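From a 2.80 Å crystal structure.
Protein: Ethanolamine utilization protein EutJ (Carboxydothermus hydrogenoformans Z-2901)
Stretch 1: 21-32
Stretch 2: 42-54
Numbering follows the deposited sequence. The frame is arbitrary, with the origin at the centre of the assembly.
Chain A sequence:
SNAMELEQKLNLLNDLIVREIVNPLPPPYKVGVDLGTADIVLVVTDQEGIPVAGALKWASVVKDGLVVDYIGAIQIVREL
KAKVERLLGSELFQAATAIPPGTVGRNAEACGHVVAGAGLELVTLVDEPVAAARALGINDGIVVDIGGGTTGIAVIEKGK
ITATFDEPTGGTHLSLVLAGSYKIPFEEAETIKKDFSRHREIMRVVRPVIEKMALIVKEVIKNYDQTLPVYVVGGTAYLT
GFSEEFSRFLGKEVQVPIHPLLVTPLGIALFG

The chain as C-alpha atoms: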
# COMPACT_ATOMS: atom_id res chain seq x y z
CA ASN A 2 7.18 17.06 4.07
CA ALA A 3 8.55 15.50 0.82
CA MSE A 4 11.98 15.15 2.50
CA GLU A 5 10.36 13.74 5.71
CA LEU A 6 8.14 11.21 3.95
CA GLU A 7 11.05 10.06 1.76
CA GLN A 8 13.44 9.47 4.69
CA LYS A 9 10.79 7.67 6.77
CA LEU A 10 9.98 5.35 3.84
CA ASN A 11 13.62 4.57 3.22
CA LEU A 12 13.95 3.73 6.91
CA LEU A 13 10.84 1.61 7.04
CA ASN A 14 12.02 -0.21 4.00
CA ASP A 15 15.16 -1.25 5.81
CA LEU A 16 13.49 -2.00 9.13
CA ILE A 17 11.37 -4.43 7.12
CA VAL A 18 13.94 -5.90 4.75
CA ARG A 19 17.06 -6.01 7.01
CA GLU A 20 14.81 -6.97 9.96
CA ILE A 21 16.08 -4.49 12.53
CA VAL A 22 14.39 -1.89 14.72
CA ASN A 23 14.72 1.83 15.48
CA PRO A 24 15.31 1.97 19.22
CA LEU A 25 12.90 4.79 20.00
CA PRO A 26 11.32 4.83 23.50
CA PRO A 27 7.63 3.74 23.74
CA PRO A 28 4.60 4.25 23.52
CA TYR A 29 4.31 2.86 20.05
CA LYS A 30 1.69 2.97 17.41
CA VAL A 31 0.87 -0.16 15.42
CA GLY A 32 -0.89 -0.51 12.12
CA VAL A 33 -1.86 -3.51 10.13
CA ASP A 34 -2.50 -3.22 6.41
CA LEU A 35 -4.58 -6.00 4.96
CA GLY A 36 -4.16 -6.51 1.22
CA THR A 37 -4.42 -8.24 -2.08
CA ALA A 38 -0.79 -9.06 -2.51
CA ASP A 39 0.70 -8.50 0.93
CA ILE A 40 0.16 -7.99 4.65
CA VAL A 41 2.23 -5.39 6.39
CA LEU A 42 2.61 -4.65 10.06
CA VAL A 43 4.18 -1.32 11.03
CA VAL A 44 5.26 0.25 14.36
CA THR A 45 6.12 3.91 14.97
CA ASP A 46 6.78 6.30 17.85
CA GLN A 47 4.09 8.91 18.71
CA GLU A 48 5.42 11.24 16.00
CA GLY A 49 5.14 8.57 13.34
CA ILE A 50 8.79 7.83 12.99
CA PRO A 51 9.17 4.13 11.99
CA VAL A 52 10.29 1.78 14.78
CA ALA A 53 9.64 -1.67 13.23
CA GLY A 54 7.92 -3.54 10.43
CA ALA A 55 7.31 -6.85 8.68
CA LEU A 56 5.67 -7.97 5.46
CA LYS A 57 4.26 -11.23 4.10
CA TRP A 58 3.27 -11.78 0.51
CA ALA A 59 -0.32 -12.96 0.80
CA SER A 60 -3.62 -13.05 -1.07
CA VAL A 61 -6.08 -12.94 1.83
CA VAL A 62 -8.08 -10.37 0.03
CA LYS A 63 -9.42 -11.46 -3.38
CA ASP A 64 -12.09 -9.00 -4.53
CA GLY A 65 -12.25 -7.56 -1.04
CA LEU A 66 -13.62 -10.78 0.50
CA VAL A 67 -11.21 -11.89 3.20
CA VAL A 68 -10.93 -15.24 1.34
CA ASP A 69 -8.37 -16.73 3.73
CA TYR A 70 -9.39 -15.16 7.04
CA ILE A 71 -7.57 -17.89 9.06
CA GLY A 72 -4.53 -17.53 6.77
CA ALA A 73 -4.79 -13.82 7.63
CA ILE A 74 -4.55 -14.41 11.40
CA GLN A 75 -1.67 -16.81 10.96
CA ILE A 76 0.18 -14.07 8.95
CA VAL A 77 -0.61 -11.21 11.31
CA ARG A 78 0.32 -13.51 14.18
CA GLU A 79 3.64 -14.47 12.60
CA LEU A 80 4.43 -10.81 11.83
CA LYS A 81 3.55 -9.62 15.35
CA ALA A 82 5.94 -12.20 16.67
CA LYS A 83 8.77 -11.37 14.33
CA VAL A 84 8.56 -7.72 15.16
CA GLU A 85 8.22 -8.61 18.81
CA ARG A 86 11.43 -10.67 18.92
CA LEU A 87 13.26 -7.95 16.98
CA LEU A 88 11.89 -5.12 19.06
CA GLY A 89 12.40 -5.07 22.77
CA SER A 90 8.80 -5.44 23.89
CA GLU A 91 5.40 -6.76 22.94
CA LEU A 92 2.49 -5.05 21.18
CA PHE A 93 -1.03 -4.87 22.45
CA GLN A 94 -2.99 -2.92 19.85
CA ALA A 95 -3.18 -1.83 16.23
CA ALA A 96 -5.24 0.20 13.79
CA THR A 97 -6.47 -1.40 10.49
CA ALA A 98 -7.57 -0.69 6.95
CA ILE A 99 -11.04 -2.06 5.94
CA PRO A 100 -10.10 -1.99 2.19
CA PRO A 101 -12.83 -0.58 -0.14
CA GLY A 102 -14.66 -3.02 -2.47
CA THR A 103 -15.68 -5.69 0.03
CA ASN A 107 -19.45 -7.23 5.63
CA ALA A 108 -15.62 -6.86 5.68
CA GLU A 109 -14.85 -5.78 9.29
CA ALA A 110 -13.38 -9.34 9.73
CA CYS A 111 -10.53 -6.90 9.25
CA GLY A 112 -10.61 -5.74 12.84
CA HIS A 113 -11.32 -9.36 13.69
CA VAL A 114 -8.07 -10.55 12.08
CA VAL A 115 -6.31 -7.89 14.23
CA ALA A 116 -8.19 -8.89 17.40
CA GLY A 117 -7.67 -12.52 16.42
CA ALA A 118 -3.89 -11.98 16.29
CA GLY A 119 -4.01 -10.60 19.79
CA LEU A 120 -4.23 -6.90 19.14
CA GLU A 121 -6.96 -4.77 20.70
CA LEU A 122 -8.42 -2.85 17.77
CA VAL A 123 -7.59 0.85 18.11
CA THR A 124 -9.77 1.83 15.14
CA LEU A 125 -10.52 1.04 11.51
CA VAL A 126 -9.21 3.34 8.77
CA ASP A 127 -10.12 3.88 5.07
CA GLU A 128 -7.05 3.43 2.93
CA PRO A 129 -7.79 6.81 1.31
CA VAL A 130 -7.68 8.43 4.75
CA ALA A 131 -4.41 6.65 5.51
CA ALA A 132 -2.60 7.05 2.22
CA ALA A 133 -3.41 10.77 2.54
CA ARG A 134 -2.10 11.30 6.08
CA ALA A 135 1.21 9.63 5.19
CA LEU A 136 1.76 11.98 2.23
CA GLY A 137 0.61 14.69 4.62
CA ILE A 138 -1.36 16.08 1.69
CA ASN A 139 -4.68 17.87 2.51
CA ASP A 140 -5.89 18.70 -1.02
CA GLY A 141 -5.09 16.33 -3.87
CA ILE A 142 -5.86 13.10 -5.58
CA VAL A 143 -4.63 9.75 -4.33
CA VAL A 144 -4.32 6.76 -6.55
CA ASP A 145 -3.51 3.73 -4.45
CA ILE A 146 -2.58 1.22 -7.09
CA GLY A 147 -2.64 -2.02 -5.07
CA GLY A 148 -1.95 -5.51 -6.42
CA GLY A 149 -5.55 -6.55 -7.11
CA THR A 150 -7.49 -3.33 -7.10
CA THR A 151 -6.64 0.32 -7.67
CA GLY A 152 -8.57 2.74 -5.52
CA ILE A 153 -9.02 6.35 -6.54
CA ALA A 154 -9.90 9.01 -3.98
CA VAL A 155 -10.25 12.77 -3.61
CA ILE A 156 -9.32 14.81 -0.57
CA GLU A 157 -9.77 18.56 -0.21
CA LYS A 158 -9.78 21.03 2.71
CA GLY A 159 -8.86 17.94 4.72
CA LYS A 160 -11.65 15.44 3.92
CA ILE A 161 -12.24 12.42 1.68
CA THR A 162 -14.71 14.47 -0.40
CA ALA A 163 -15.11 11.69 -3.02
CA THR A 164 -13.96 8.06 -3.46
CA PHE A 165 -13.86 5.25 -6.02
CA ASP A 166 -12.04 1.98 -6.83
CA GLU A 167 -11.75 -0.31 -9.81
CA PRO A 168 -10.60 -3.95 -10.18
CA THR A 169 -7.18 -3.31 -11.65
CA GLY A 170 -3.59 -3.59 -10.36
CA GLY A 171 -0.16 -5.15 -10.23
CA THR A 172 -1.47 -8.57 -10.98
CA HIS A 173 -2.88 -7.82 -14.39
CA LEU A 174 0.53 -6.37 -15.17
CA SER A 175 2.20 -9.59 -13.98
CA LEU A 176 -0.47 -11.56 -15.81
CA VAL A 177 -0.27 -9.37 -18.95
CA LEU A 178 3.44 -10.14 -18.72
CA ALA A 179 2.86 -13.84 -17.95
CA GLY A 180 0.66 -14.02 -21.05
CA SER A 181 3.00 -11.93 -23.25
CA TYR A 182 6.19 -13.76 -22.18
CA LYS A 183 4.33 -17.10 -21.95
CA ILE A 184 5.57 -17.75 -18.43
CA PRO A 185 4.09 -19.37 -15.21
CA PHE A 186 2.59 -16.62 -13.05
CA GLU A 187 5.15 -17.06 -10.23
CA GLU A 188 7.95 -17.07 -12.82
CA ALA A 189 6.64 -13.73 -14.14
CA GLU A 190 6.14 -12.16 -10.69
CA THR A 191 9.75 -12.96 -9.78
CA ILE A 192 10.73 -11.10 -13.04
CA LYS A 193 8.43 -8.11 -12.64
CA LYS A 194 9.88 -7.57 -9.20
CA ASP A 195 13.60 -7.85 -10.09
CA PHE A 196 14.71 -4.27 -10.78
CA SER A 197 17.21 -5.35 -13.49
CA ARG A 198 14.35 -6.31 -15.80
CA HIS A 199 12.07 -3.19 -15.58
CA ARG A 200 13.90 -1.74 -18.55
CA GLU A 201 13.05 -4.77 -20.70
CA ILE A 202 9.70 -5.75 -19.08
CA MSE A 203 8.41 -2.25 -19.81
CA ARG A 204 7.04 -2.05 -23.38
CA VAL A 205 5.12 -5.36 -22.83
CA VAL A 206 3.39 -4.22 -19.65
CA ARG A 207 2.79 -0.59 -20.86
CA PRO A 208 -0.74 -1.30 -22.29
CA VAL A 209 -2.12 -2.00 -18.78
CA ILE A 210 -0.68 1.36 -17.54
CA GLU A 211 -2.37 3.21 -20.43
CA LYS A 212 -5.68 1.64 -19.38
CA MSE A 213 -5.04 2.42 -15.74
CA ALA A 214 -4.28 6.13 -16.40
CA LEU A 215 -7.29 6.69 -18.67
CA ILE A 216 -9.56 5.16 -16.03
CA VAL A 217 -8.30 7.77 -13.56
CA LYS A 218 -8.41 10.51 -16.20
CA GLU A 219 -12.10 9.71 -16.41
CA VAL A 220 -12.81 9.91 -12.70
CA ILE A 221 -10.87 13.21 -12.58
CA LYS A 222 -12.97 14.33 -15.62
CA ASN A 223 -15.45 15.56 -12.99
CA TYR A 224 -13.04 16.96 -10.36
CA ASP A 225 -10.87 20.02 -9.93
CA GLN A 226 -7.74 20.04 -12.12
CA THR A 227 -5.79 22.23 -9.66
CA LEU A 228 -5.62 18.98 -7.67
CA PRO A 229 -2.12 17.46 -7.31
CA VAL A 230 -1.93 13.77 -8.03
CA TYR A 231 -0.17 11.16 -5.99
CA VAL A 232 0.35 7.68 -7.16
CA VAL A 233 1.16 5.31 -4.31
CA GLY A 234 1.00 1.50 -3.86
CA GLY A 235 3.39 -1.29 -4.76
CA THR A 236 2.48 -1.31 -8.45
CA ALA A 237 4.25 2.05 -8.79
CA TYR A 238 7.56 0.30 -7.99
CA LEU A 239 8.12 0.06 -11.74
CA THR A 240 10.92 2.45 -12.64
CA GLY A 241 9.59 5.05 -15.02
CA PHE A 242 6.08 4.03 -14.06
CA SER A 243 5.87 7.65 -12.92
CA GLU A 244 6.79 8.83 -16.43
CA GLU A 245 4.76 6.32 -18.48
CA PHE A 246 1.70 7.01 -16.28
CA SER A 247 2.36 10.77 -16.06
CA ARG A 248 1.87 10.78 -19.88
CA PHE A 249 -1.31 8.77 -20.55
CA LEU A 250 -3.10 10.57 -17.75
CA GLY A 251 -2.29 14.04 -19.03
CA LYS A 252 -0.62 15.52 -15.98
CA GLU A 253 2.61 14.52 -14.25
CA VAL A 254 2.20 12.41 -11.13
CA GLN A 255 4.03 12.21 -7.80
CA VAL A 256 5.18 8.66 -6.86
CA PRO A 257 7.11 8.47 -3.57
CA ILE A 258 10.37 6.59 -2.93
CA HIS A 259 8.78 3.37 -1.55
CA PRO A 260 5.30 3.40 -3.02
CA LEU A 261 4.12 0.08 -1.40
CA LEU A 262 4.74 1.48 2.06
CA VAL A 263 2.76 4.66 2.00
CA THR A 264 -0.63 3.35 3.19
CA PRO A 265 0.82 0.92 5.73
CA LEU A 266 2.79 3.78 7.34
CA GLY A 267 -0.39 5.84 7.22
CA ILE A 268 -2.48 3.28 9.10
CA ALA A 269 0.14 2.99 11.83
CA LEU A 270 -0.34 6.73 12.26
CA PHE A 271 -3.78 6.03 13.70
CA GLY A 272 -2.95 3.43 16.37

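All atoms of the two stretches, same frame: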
# COMPACT_ATOMS: atom_id res chain seq x y z
N ILE A 21 15.55 -5.09 11.33
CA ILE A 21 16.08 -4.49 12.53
C ILE A 21 15.06 -3.48 12.97
O ILE A 21 14.12 -3.21 12.22
CB ILE A 21 17.47 -3.78 12.33
CG1 ILE A 21 17.28 -2.40 11.65
CG2 ILE A 21 18.52 -4.74 11.71
CD1 ILE A 21 18.33 -1.96 10.63
N VAL A 22 15.26 -2.92 14.16
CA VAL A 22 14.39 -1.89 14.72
C VAL A 22 15.09 -0.54 14.99
O VAL A 22 16.32 -0.46 15.03
CB VAL A 22 13.78 -2.35 16.04
CG1 VAL A 22 12.92 -3.56 15.80
CG2 VAL A 22 14.86 -2.66 17.02
N ASN A 23 14.28 0.48 15.21
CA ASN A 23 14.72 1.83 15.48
C ASN A 23 14.44 2.06 16.94
O ASN A 23 13.33 2.35 17.29
CB ASN A 23 13.92 2.81 14.60
CG ASN A 23 14.37 4.28 14.74
OD1 ASN A 23 15.22 4.63 15.54
ND2 ASN A 23 13.76 5.14 13.94
N PRO A 24 15.48 1.99 17.77
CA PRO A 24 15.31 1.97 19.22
C PRO A 24 14.77 3.27 19.80
O PRO A 24 15.38 3.88 20.65
CB PRO A 24 16.73 1.66 19.72
CG PRO A 24 17.60 2.20 18.71
CD PRO A 24 16.90 2.11 17.39
N LEU A 25 13.59 3.67 19.37
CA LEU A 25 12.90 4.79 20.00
C LEU A 25 12.10 4.34 21.24
O LEU A 25 11.56 3.22 21.28
CB LEU A 25 12.04 5.54 18.98
CG LEU A 25 12.92 6.04 17.82
CD1 LEU A 25 12.17 6.40 16.54
CD2 LEU A 25 13.69 7.23 18.31
N PRO A 26 12.04 5.21 22.28
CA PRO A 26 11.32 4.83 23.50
C PRO A 26 9.85 4.77 23.18
O PRO A 26 9.38 5.57 22.35
CB PRO A 26 11.60 6.01 24.43
CG PRO A 26 11.96 7.19 23.49
CD PRO A 26 12.67 6.55 22.37
N PRO A 27 9.10 3.85 23.82
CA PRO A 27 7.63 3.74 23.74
C PRO A 27 6.94 5.03 24.23
O PRO A 27 7.64 5.92 24.73
CB PRO A 27 7.31 2.58 24.69
CG PRO A 27 8.58 1.81 24.81
CD PRO A 27 9.69 2.82 24.69
N PRO A 28 5.60 5.16 24.09
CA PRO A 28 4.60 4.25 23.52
C PRO A 28 4.64 4.23 22.00
O PRO A 28 5.07 5.19 21.35
CB PRO A 28 3.29 4.85 23.98
CG PRO A 28 3.58 6.29 23.98
CD PRO A 28 4.98 6.44 24.48
N TYR A 29 4.19 3.12 21.45
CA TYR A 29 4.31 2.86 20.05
C TYR A 29 2.95 2.83 19.44
O TYR A 29 1.95 2.59 20.13
CB TYR A 29 4.92 1.49 19.88
CG TYR A 29 6.35 1.42 20.30
CD1 TYR A 29 7.20 2.49 20.09
CD2 TYR A 29 6.88 0.25 20.87
CE1 TYR A 29 8.52 2.42 20.45
CE2 TYR A 29 8.22 0.17 21.23
CZ TYR A 29 9.02 1.27 21.02
OH TYR A 29 10.34 1.26 21.36
N LYS A 30 2.91 3.07 18.15
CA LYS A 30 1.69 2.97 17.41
C LYS A 30 1.85 1.83 16.40
O LYS A 30 2.88 1.71 15.73
CB LYS A 30 1.42 4.28 16.70
CG LYS A 30 1.09 5.48 17.57
CD LYS A 30 0.20 6.39 16.73
CE LYS A 30 0.58 7.83 16.84
NZ LYS A 30 0.26 8.59 15.57
N VAL A 31 0.82 1.00 16.29
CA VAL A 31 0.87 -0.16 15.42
C VAL A 31 -0.25 -0.08 14.38
O VAL A 31 -1.35 0.42 14.66
CB VAL A 31 0.77 -1.47 16.20
CG1 VAL A 31 1.09 -2.64 15.30
CG2 VAL A 31 1.73 -1.46 17.37
N GLY A 32 0.05 -0.56 13.18
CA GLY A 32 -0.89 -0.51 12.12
C GLY A 32 -0.75 -1.79 11.34
O GLY A 32 0.36 -2.26 11.08
N LEU A 42 2.78 -5.12 8.72
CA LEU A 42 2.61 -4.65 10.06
C LEU A 42 3.69 -3.61 10.26
O LEU A 42 4.85 -3.87 9.91
CB LEU A 42 2.80 -5.81 11.03
CG LEU A 42 3.14 -5.41 12.46
CD1 LEU A 42 1.86 -5.21 13.24
CD2 LEU A 42 3.96 -6.48 13.08
N VAL A 43 3.32 -2.48 10.87
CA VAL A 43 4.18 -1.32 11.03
C VAL A 43 4.07 -0.72 12.44
O VAL A 43 2.96 -0.57 12.97
CB VAL A 43 3.82 -0.27 9.94
CG1 VAL A 43 4.49 1.08 10.17
CG2 VAL A 43 4.19 -0.80 8.53
N VAL A 44 5.22 -0.39 13.06
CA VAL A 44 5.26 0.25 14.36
C VAL A 44 5.96 1.60 14.24
O VAL A 44 6.96 1.73 13.54
CB VAL A 44 6.03 -0.60 15.42
CG1 VAL A 44 6.01 0.09 16.79
CG2 VAL A 44 5.47 -1.99 15.56
N THR A 45 5.47 2.61 14.95
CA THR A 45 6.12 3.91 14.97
C THR A 45 6.07 4.49 16.38
O THR A 45 5.23 4.09 17.17
CB THR A 45 5.38 4.95 14.09
OG1 THR A 45 4.23 5.43 14.80
CG2 THR A 45 4.95 4.39 12.74
N ASP A 46 6.94 5.45 16.66
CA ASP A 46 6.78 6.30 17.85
C ASP A 46 5.56 7.23 17.71
O ASP A 46 4.85 7.18 16.69
CB ASP A 46 8.02 7.13 18.06
CG ASP A 46 8.21 8.17 16.99
OD1 ASP A 46 7.51 8.13 15.94
OD2 ASP A 46 9.09 9.05 17.18
N GLN A 47 5.32 8.08 18.72
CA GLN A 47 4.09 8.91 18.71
C GLN A 47 4.10 9.99 17.64
O GLN A 47 3.06 10.53 17.32
CB GLN A 47 3.78 9.55 20.08
CG GLN A 47 3.23 8.59 21.17
CD GLN A 47 1.89 7.87 20.81
OE1 GLN A 47 1.69 6.72 21.22
NE2 GLN A 47 0.98 8.54 20.09
N GLU A 48 5.27 10.27 17.08
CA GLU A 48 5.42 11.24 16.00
C GLU A 48 5.55 10.53 14.66
O GLU A 48 5.96 11.11 13.66
CB GLU A 48 6.64 12.15 16.24
CG GLU A 48 6.99 12.48 17.72
CD GLU A 48 5.75 12.72 18.60
OE1 GLU A 48 4.82 13.43 18.13
OE2 GLU A 48 5.70 12.21 19.75
N GLY A 49 5.21 9.25 14.62
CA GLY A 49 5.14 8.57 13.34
C GLY A 49 6.47 8.21 12.74
O GLY A 49 6.54 7.79 11.58
N ILE A 50 7.54 8.35 13.50
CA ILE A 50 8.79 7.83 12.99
C ILE A 50 8.78 6.31 13.14
O ILE A 50 8.48 5.82 14.22
CB ILE A 50 9.99 8.41 13.68
CG1 ILE A 50 10.00 9.92 13.52
CG2 ILE A 50 11.24 7.86 13.03
CD1 ILE A 50 11.28 10.54 14.03
N PRO A 51 9.09 5.58 12.04
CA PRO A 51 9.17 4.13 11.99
C PRO A 51 10.10 3.54 13.03
O PRO A 51 11.21 4.00 13.19
CB PRO A 51 9.71 3.85 10.59
CG PRO A 51 9.25 4.98 9.80
CD PRO A 51 9.29 6.17 10.71
N VAL A 52 9.59 2.53 13.73
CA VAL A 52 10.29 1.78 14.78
C VAL A 52 10.53 0.32 14.35
O VAL A 52 11.60 -0.24 14.62
CB VAL A 52 9.50 1.79 16.08
CG1 VAL A 52 10.08 0.81 17.05
CG2 VAL A 52 9.52 3.16 16.67
N ALA A 53 9.57 -0.27 13.64
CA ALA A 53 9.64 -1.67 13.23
C ALA A 53 8.64 -1.98 12.14
O ALA A 53 7.64 -1.27 12.01
CB ALA A 53 9.35 -2.59 14.43
N GLY A 54 8.90 -3.05 11.39
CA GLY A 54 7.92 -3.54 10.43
C GLY A 54 8.22 -4.89 9.82
O GLY A 54 9.36 -5.31 9.74
O HOH W 1 11.41 -4.13 12.00

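The contact rests on an antiparallel ladder at the C-terminal end of stretch 1 and a two-bond attachment at Asn23 near its other end. At the C-terminal end, Lys30 to Gly32 run antiparallel to Leu42 to Thr45. Lys30 and Thr45 form a hydrogen-bonded pair, with Lys30 N giving to Thr45 O at 2.7 Å and Thr45 N returning to Lys30 O at 2.9 Å. Gly32 and Val43 repeat the motif: Gly32 N to Val43 O is 2.9 Å, and Val43 N to Gly32 O is 3.0 Å. Between them, Val31 and Val44 form the non-hydrogen-bonded pair. Val44 therefore has its amide free for the other side, where Val44 N reaches Ala53 O at 2.8 Å, while Val44 O takes Val52 N at 2.8 Å. The strand of Leu42 to Thr45 is thus bonded along both edges. Carbonyls of the ladder also receive CA-H contacts, such as Val44 CA to Lys30 O at 3.1 Å and Val31 CA to Val43 O at 3.2 Å.

The second attachment is smaller. Asn23 binds the strand beginning at Pro51 twice: its backbone N donates to Val52 O at 2.8 Å, and its side-chain ND2 donates to Pro51 O at 2.9 Å. The side chain thus serves a carbonyl next to the one its own backbone satisfies. Nearby, water 1 bridges Ile21 and Gly54, which do not touch: it accepts from Gly54 N at 2.8 Å and lies 2.9 Å from Ile21 O, to which it can donate.

Between the two attachments, the proline-rich loop is held by Tyr29, whose OH donates to Leu25 O in a very short 2.3 Å bond. The ring lies with Val52 CG1 over one face and Asp46 CA at its edge, while Tyr29 CB meets Val44 CG1 at 3.6 Å. Leu25 extends this apolar patch, its CD1 lying 3.9 Å from Ile50 CG2. On the same side of the sheet as Val44, Val31 packs its CG1 against Leu42 CD1 at 3.4 Å.

Lys30 and Thr45 project from the other face, with Lys30 CB 3.6 Å from Thr45 OG1. That hydroxyl donates to Asp46 O at 2.6 Å; the lysine NZ is satisfied elsewhere in the structure, and its CE lies 3.4 Å from Gln47 NE2.

The type I turn from Asp46 to Gly49 supplies its own polar closure. Asp46 OD1 accepts a very short bond from Ile50 N at 2.5 Å and a weak one from Glu48 N at 3.3 Å, and Gly49 N reaches Asp46 O at 2.9 Å. Gly49 has a positive phi, which favours glycine.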